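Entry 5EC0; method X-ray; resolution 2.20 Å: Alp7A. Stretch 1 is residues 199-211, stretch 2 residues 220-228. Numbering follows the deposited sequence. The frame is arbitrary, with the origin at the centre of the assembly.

Stretch 1 (199-211) YAEQFKNYDVVFC
Stretch 2 (220-228) LVLLPAGLK

Two antiparallel strands, one running through V208 to C211, the other L220 to L223, form the ladder of this contact, their axes 4.6 Å apart at closest and their directions 163° apart. The register pairs V208 with L223, V209 with L222, F210 with V221 and C211 with L220. V208 and F210 sit in the hydrogen-bonded pairs: V208 N to L223 O and L223 N to V208 O are both 2.8 Å, F210 N to V221 O is 2.8 Å, and V221 N to F210 O is 2.9 Å. Extended phi/psi, such as -126/131 at V208 and -124/132 at V221, sends alternate side chains to opposite faces.

On the face of V209, C211, L220 and L222, V209 (t) spreads its two methyls between neighbours: CG1 lies 3.8 Å from L220 CD2, and CG2 lies 3.8 Å from L222 CD1. L220 (chi1 m, chi2 96°) also brings CD2 to 3.6 Å from C211 SG, so this one methyl fills the hollow between valine and cysteine.

On the other face, F210 (chi1 -102°, between wells; chi2 38°) offers its ring to L223 (m, t), whose CD1 lies over one face of the ring in a CH-pi contact, 3.7 Å from the F210 ring centroid and 13° off the normal. L227 (m, t), beyond the strand at phi/psi 54/44, is the second knob and the most covered residue of the contact. Its CD2 reaches F203 CB at 3.8 Å, V208 CG2 at 4.1 Å and F210 CE1 at 4.1 Å, while CD1 meets A200 CB at 4.0 Å.

Around the turn and the loop, polar atoms add to the fit. F203 to Y206 forms a type I turn; F203 O accepts G226 N at 2.9 Å. D207 (m) turns OD1 onto A225 N at 2.9 Å. G226 adopts 88/19, where a CB would jam against A225 O, hence glycine. Water 1 accepts from L227 N at 2.7 Å and lies 3.0 Å from Y206 O and 3.2 Å from L223 O, so it sits between the two stretches.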

ATOM      1  N   TYR A 199      -7.025   4.583 -21.926  1.00 26.00           N
ATOM      2  CA  TYR A 199      -7.059   3.285 -21.276  1.00 32.36           C
ATOM      3  C   TYR A 199      -8.392   2.980 -20.553  1.00 34.14           C
ATOM      4  O   TYR A 199      -8.827   1.826 -20.491  1.00 31.93           O
ATOM      5  CB  TYR A 199      -5.886   3.200 -20.285  1.00 28.87           C
ATOM      6  CG  TYR A 199      -5.737   1.870 -19.571  1.00 29.95           C
ATOM      7  CD1 TYR A 199      -5.012   0.816 -20.141  1.00 28.11           C
ATOM      8  CD2 TYR A 199      -6.310   1.673 -18.328  1.00 25.88           C
ATOM      9  CE1 TYR A 199      -4.868  -0.407 -19.474  1.00 26.64           C
ATOM     10  CE2 TYR A 199      -6.173   0.470 -17.659  1.00 34.15           C
ATOM     11  CZ  TYR A 199      -5.454  -0.566 -18.230  1.00 35.25           C
ATOM     12  OH  TYR A 199      -5.339  -1.751 -17.531  1.00 39.94           O
ATOM     13  N   ALA A 200      -9.040   4.004 -20.005  1.00 27.26           N
ATOM     14  CA  ALA A 200     -10.285   3.785 -19.270  1.00 29.11           C
ATOM     15  C   ALA A 200     -11.488   3.560 -20.187  1.00 26.91           C
ATOM     16  O   ALA A 200     -12.571   3.194 -19.709  1.00 31.55           O
ATOM     17  CB  ALA A 200     -10.562   4.961 -18.334  1.00 24.46           C
ATOM     18  N   GLU A 201     -11.306   3.773 -21.493  1.00 29.90           N
ATOM     19  CA  GLU A 201     -12.424   3.702 -22.442  1.00 26.94           C
ATOM     20  C   GLU A 201     -12.942   2.288 -22.608  1.00 34.53           C
ATOM     21  O   GLU A 201     -14.100   2.093 -22.976  1.00 37.38           O
ATOM     22  CB  GLU A 201     -12.033   4.257 -23.819  1.00 31.58           C
ATOM     23  CG  GLU A 201     -11.720   5.755 -23.827  1.00 44.21           C
ATOM     24  CD  GLU A 201     -12.942   6.619 -23.534  1.00 55.44           C
ATOM     25  OE1 GLU A 201     -14.021   6.352 -24.114  1.00 55.39           O
ATOM     26  OE2 GLU A 201     -12.818   7.563 -22.724  1.00 56.36           O
ATOM     27  N   GLN A 202     -12.088   1.300 -22.341  1.00 28.50           N
ATOM     28  CA  GLN A 202     -12.490  -0.095 -22.482  1.00 31.52           C
ATOM     29  C   GLN A 202     -13.505  -0.465 -21.397  1.00 37.42           C
ATOM     30  O   GLN A 202     -14.182  -1.493 -21.506  1.00 35.14           O
ATOM     31  CB  GLN A 202     -11.275  -1.027 -22.421  1.00 27.53           C
ATOM     32  CG  GLN A 202     -10.527  -1.007 -21.067  1.00 26.14           C
ATOM     33  CD  GLN A 202      -9.212  -1.782 -21.136  1.00 34.69           C
ATOM     34  OE1 GLN A 202      -9.207  -2.979 -21.420  1.00 36.83           O
ATOM     35  NE2 GLN A 202      -8.094  -1.094 -20.905  1.00 25.85           N
ATOM     36  N   PHE A 203     -13.606   0.374 -20.360  1.00 30.23           N
ATOM     37  CA  PHE A 203     -14.556   0.138 -19.266  1.00 33.28           C
ATOM     38  C   PHE A 203     -15.776   1.074 -19.346  1.00 30.47           C
ATOM     39  O   PHE A 203     -16.611   1.097 -18.442  1.00 30.59           O
ATOM     40  CB  PHE A 203     -13.858   0.294 -17.900  1.00 24.06           C
ATOM     41  CG  PHE A 203     -12.588  -0.514 -17.778  1.00 32.02           C
ATOM     42  CD1 PHE A 203     -12.633  -1.905 -17.753  1.00 26.45           C
ATOM     43  CD2 PHE A 203     -11.344   0.118 -17.700  1.00 30.25           C
ATOM     44  CE1 PHE A 203     -11.460  -2.668 -17.657  1.00 29.30           C
ATOM     45  CE2 PHE A 203     -10.169  -0.629 -17.581  1.00 34.27           C
ATOM     46  CZ  PHE A 203     -10.229  -2.025 -17.563  1.00 35.33           C
ATOM     47  N   LYS A 204     -15.868   1.842 -20.425  1.00 35.76           N
ATOM     48  CA  LYS A 204     -16.981   2.777 -20.623  1.00 40.32           C
ATOM     49  C   LYS A 204     -18.349   2.095 -20.565  1.00 40.52           C
ATOM     50  O   LYS A 204     -19.296   2.647 -20.016  1.00 38.95           O
ATOM     51  CB  LYS A 204     -16.820   3.503 -21.966  1.00 50.20           C
ATOM     52  CG  LYS A 204     -17.941   4.473 -22.314  1.00 58.95           C
ATOM     53  CD  LYS A 204     -17.569   5.367 -23.501  1.00 65.31           C
ATOM     54  CE  LYS A 204     -16.978   6.699 -23.030  1.00 69.52           C
ATOM     55  NZ  LYS A 204     -16.678   7.637 -24.154  1.00 71.24           N
ATOM     56  N   ASN A 205     -18.448   0.892 -21.125  1.00 40.09           N
ATOM     57  CA  ASN A 205     -19.731   0.202 -21.194  1.00 39.44           C
ATOM     58  C   ASN A 205     -19.806  -1.106 -20.422  1.00 37.05           C
ATOM     59  O   ASN A 205     -20.606  -1.962 -20.754  1.00 31.68           O
ATOM     60  CB  ASN A 205     -20.091  -0.091 -22.654  1.00 41.17           C
ATOM     61  CG  ASN A 205     -20.118   1.148 -23.502  1.00 39.42           C
ATOM     62  OD1 ASN A 205     -20.740   2.149 -23.142  1.00 40.10           O
ATOM     63  ND2 ASN A 205     -19.420   1.102 -24.627  1.00 37.53           N
ATOM     64  N   TYR A 206     -18.977  -1.288 -19.406  1.00 28.42           N
ATOM     65  CA  TYR A 206     -19.039  -2.530 -18.657  1.00 28.50           C
ATOM     66  C   TYR A 206     -18.964  -2.224 -17.171  1.00 40.58           C
ATOM     67  O   TYR A 206     -18.156  -1.393 -16.737  1.00 40.51           O
ATOM     68  CB  TYR A 206     -17.910  -3.489 -19.081  1.00 28.57           C
ATOM     69  CG  TYR A 206     -17.928  -3.889 -20.551  1.00 35.37           C
ATOM     70  CD1 TYR A 206     -17.340  -3.085 -21.521  1.00 39.13           C
ATOM     71  CD2 TYR A 206     -18.526  -5.078 -20.965  1.00 33.09           C
ATOM     72  CE1 TYR A 206     -17.364  -3.443 -22.870  1.00 37.06           C
ATOM     73  CE2 TYR A 206     -18.552  -5.441 -22.302  1.00 32.74           C
ATOM     74  CZ  TYR A 206     -17.963  -4.626 -23.248  1.00 44.53           C
ATOM     75  OH  TYR A 206     -17.979  -4.995 -24.580  1.00 43.89           O
ATOM     76  N   ASP A 207     -19.828  -2.858 -16.389  1.00 35.43           N
ATOM     77  CA  ASP A 207     -19.607  -2.868 -14.952  1.00 36.68           C
ATOM     78  C   ASP A 207     -18.266  -3.581 -14.724  1.00 38.91           C
ATOM     79  O   ASP A 207     -17.930  -4.524 -15.441  1.00 27.02           O
ATOM     80  CB  ASP A 207     -20.738  -3.570 -14.205  1.00 29.96           C
ATOM     81  CG  ASP A 207     -22.078  -2.857 -14.353  1.00 38.93           C
ATOM     82  OD1 ASP A 207     -22.118  -1.647 -14.683  1.00 32.17           O
ATOM     83  OD2 ASP A 207     -23.104  -3.525 -14.122  1.00 41.14           O
ATOM     84  N   VAL A 208     -17.503  -3.123 -13.746  1.00 25.07           N
ATOM     85  CA  VAL A 208     -16.185  -3.665 -13.511  1.00 25.08           C
ATOM     86  C   VAL A 208     -16.028  -4.112 -12.069  1.00 32.63           C
ATOM     87  O   VAL A 208     -16.348  -3.359 -11.136  1.00 28.91           O
ATOM     88  CB  VAL A 208     -15.089  -2.624 -13.859  1.00 38.78           C
ATOM     89  CG1 VAL A 208     -13.722  -3.068 -13.345  1.00 29.59           C
ATOM     90  CG2 VAL A 208     -15.044  -2.414 -15.362  1.00 40.45           C
ATOM     91  N   VAL A 209     -15.530  -5.334 -11.886  1.00 27.74           N
ATOM     92  CA  VAL A 209     -15.143  -5.779 -10.558  1.00 30.28           C
ATOM     93  C   VAL A 209     -13.662  -5.473 -10.278  1.00 34.64           C
ATOM     94  O   VAL A 209     -12.748  -6.122 -10.825  1.00 32.41           O
ATOM     95  CB  VAL A 209     -15.419  -7.282 -10.365  1.00 35.40           C
ATOM     96  CG1 VAL A 209     -14.997  -7.728  -8.970  1.00 25.77           C
ATOM     97  CG2 VAL A 209     -16.893  -7.566 -10.589  1.00 27.83           C
ATOM     98  N   PHE A 210     -13.434  -4.469  -9.432  1.00 26.17           N
ATOM     99  CA  PHE A 210     -12.073  -4.120  -9.002  1.00 29.77           C
ATOM    100  C   PHE A 210     -11.591  -5.111  -7.973  1.00 30.67           C
ATOM    101  O   PHE A 210     -12.216  -5.242  -6.925  1.00 30.70           O
ATOM    102  CB  PHE A 210     -12.027  -2.723  -8.405  1.00 29.73           C
ATOM    103  CG  PHE A 210     -11.481  -1.677  -9.325  1.00 30.41           C
ATOM    104  CD1 PHE A 210     -11.775  -1.693 -10.676  1.00 36.88           C
ATOM    105  CD2 PHE A 210     -10.687  -0.655  -8.825  1.00 31.43           C
ATOM    106  CE1 PHE A 210     -11.276  -0.710 -11.530  1.00 42.35           C
ATOM    107  CE2 PHE A 210     -10.171   0.320  -9.662  1.00 37.71           C
ATOM    108  CZ  PHE A 210     -10.472   0.297 -11.023  1.00 42.78           C
ATOM    109  N   CYS A 211     -10.493  -5.810  -8.265  1.00 25.80           N
ATOM    110  CA  CYS A 211      -9.969  -6.824  -7.345  1.00 22.81           C
ATOM    111  C   CYS A 211      -8.611  -6.443  -6.764  1.00 30.43           C
ATOM    112  O   CYS A 211      -7.569  -6.641  -7.396  1.00 28.84           O
ATOM    113  CB  CYS A 211      -9.858  -8.168  -8.047  1.00 24.99           C
ATOM    114  SG  CYS A 211     -11.397  -8.685  -8.796  1.00 37.83           S
ATOM    115  N   LEU A 220     -12.825  -6.404  -2.964  1.00 27.94           N
ATOM    116  CA  LEU A 220     -13.460  -6.233  -4.261  1.00 29.87           C
ATOM    117  C   LEU A 220     -14.492  -5.118  -4.236  1.00 30.45           C
ATOM    118  O   LEU A 220     -15.271  -4.991  -3.281  1.00 27.85           O
ATOM    119  CB  LEU A 220     -14.109  -7.544  -4.711  1.00 34.04           C
ATOM    120  CG  LEU A 220     -13.163  -8.747  -4.832  1.00 40.21           C
ATOM    121  CD1 LEU A 220     -13.199  -9.594  -3.578  1.00 48.30           C
ATOM    122  CD2 LEU A 220     -13.529  -9.588  -6.037  1.00 45.40           C
ATOM    123  N   VAL A 221     -14.482  -4.303  -5.288  1.00 25.06           N
ATOM    124  CA  VAL A 221     -15.448  -3.220  -5.439  1.00 28.97           C
ATOM    125  C   VAL A 221     -16.194  -3.337  -6.771  1.00 31.15           C
ATOM    126  O   VAL A 221     -15.574  -3.536  -7.814  1.00 28.58           O
ATOM    127  CB  VAL A 221     -14.770  -1.851  -5.377  1.00 31.25           C
ATOM    128  CG1 VAL A 221     -15.809  -0.772  -5.115  1.00 23.78           C
ATOM    129  CG2 VAL A 221     -13.711  -1.845  -4.296  1.00 40.39           C
ATOM    130  N   LEU A 222     -17.516  -3.218  -6.746  1.00 34.67           N
ATOM    131  CA  LEU A 222     -18.285  -3.278  -7.994  1.00 30.28           C
ATOM    132  C   LEU A 222     -18.529  -1.859  -8.520  1.00 27.81           C
ATOM    133  O   LEU A 222     -19.258  -1.076  -7.906  1.00 32.32           O
ATOM    134  CB  LEU A 222     -19.600  -4.038  -7.788  1.00 30.99           C
ATOM    135  CG  LEU A 222     -20.494  -4.289  -9.015  1.00 27.80           C
ATOM    136  CD1 LEU A 222     -19.713  -5.046 -10.072  1.00 26.82           C
ATOM    137  CD2 LEU A 222     -21.759  -5.066  -8.627  1.00 28.42           C
ATOM    138  N   LEU A 223     -17.883  -1.520  -9.635  1.00 23.13           N
ATOM    139  CA  LEU A 223     -18.028  -0.197 -10.243  1.00 25.28           C
ATOM    140  C   LEU A 223     -18.943  -0.241 -11.458  1.00 32.02           C
ATOM    141  O   LEU A 223     -18.643  -0.922 -12.442  1.00 31.98           O
ATOM    142  CB  LEU A 223     -16.668   0.377 -10.656  1.00 21.79           C
ATOM    143  CG  LEU A 223     -15.554   0.366  -9.599  1.00 29.07           C
ATOM    144  CD1 LEU A 223     -14.274   0.944 -10.161  1.00 28.88           C
ATOM    145  CD2 LEU A 223     -15.954   1.116  -8.352  1.00 24.40           C
ATOM    146  N   PRO A 224     -20.056   0.500 -11.400  1.00 37.44           N
ATOM    147  CA  PRO A 224     -20.970   0.607 -12.539  1.00 34.15           C
ATOM    148  C   PRO A 224     -20.263   1.203 -13.752  1.00 40.22           C
ATOM    149  O   PRO A 224     -19.315   1.975 -13.582  1.00 35.14           O
ATOM    150  CB  PRO A 224     -22.077   1.544 -12.025  1.00 35.41           C
ATOM    151  CG  PRO A 224     -21.979   1.481 -10.536  1.00 40.14           C
ATOM    152  CD  PRO A 224     -20.514   1.288 -10.245  1.00 40.77           C
ATOM    153  N   ALA A 225     -20.737   0.834 -14.939  1.00 35.23           N
ATOM    154  CA  ALA A 225     -20.166   1.215 -16.230  1.00 40.72           C
ATOM    155  C   ALA A 225     -19.556   2.618 -16.269  1.00 34.75           C
ATOM    156  O   ALA A 225     -20.185   3.586 -15.874  1.00 35.28           O
ATOM    157  CB  ALA A 225     -21.253   1.088 -17.320  1.00 37.92           C
ATOM    158  N   GLY A 226     -18.327   2.723 -16.764  1.00 33.82           N
ATOM    159  CA  GLY A 226     -17.634   4.003 -16.769  1.00 36.94           C
ATOM    160  C   GLY A 226     -16.853   4.294 -15.488  1.00 31.66           C
ATOM    161  O   GLY A 226     -16.518   5.439 -15.214  1.00 33.99           O
ATOM    162  N   LEU A 227     -16.572   3.254 -14.710  1.00 30.60           N
ATOM    163  CA  LEU A 227     -15.787   3.384 -13.478  1.00 31.00           C
ATOM    164  C   LEU A 227     -16.384   4.435 -12.533  1.00 34.58           C
ATOM    165  O   LEU A 227     -15.667   5.252 -11.943  1.00 32.47           O
ATOM    166  CB  LEU A 227     -14.324   3.717 -13.806  1.00 34.33           C
ATOM    167  CG  LEU A 227     -13.652   2.742 -14.786  1.00 40.11           C
ATOM    168  CD1 LEU A 227     -12.249   3.198 -15.155  1.00 32.81           C
ATOM    169  CD2 LEU A 227     -13.626   1.305 -14.241  1.00 27.80           C
ATOM    170  N   LYS A 228     -17.705   4.383 -12.395  1.00 32.62           N
ATOM    171  CA  LYS A 228     -18.468   5.324 -11.585  1.00 31.25           C
ATOM    172  C   LYS A 228     -18.460   4.861 -10.135  1.00 37.25           C
ATOM    173  O   LYS A 228     -18.066   3.730  -9.862  1.00 29.95           O
ATOM    174  CB  LYS A 228     -19.903   5.445 -12.136  1.00 33.03           C
ATOM    175  CG  LYS A 228     -19.961   6.143 -13.491  1.00 33.99           C
ATOM    176  CD  LYS A 228     -21.329   6.075 -14.136  1.00 59.20           C
ATOM    177  CE  LYS A 228     -21.326   6.779 -15.492  1.00 57.87           C
ATOM    178  NZ  LYS A 228     -20.733   8.147 -15.382  1.00 54.92           N
TER
HETATM  179  O   HOH W   1     -17.049   0.557 -14.766  0.86 17.69           O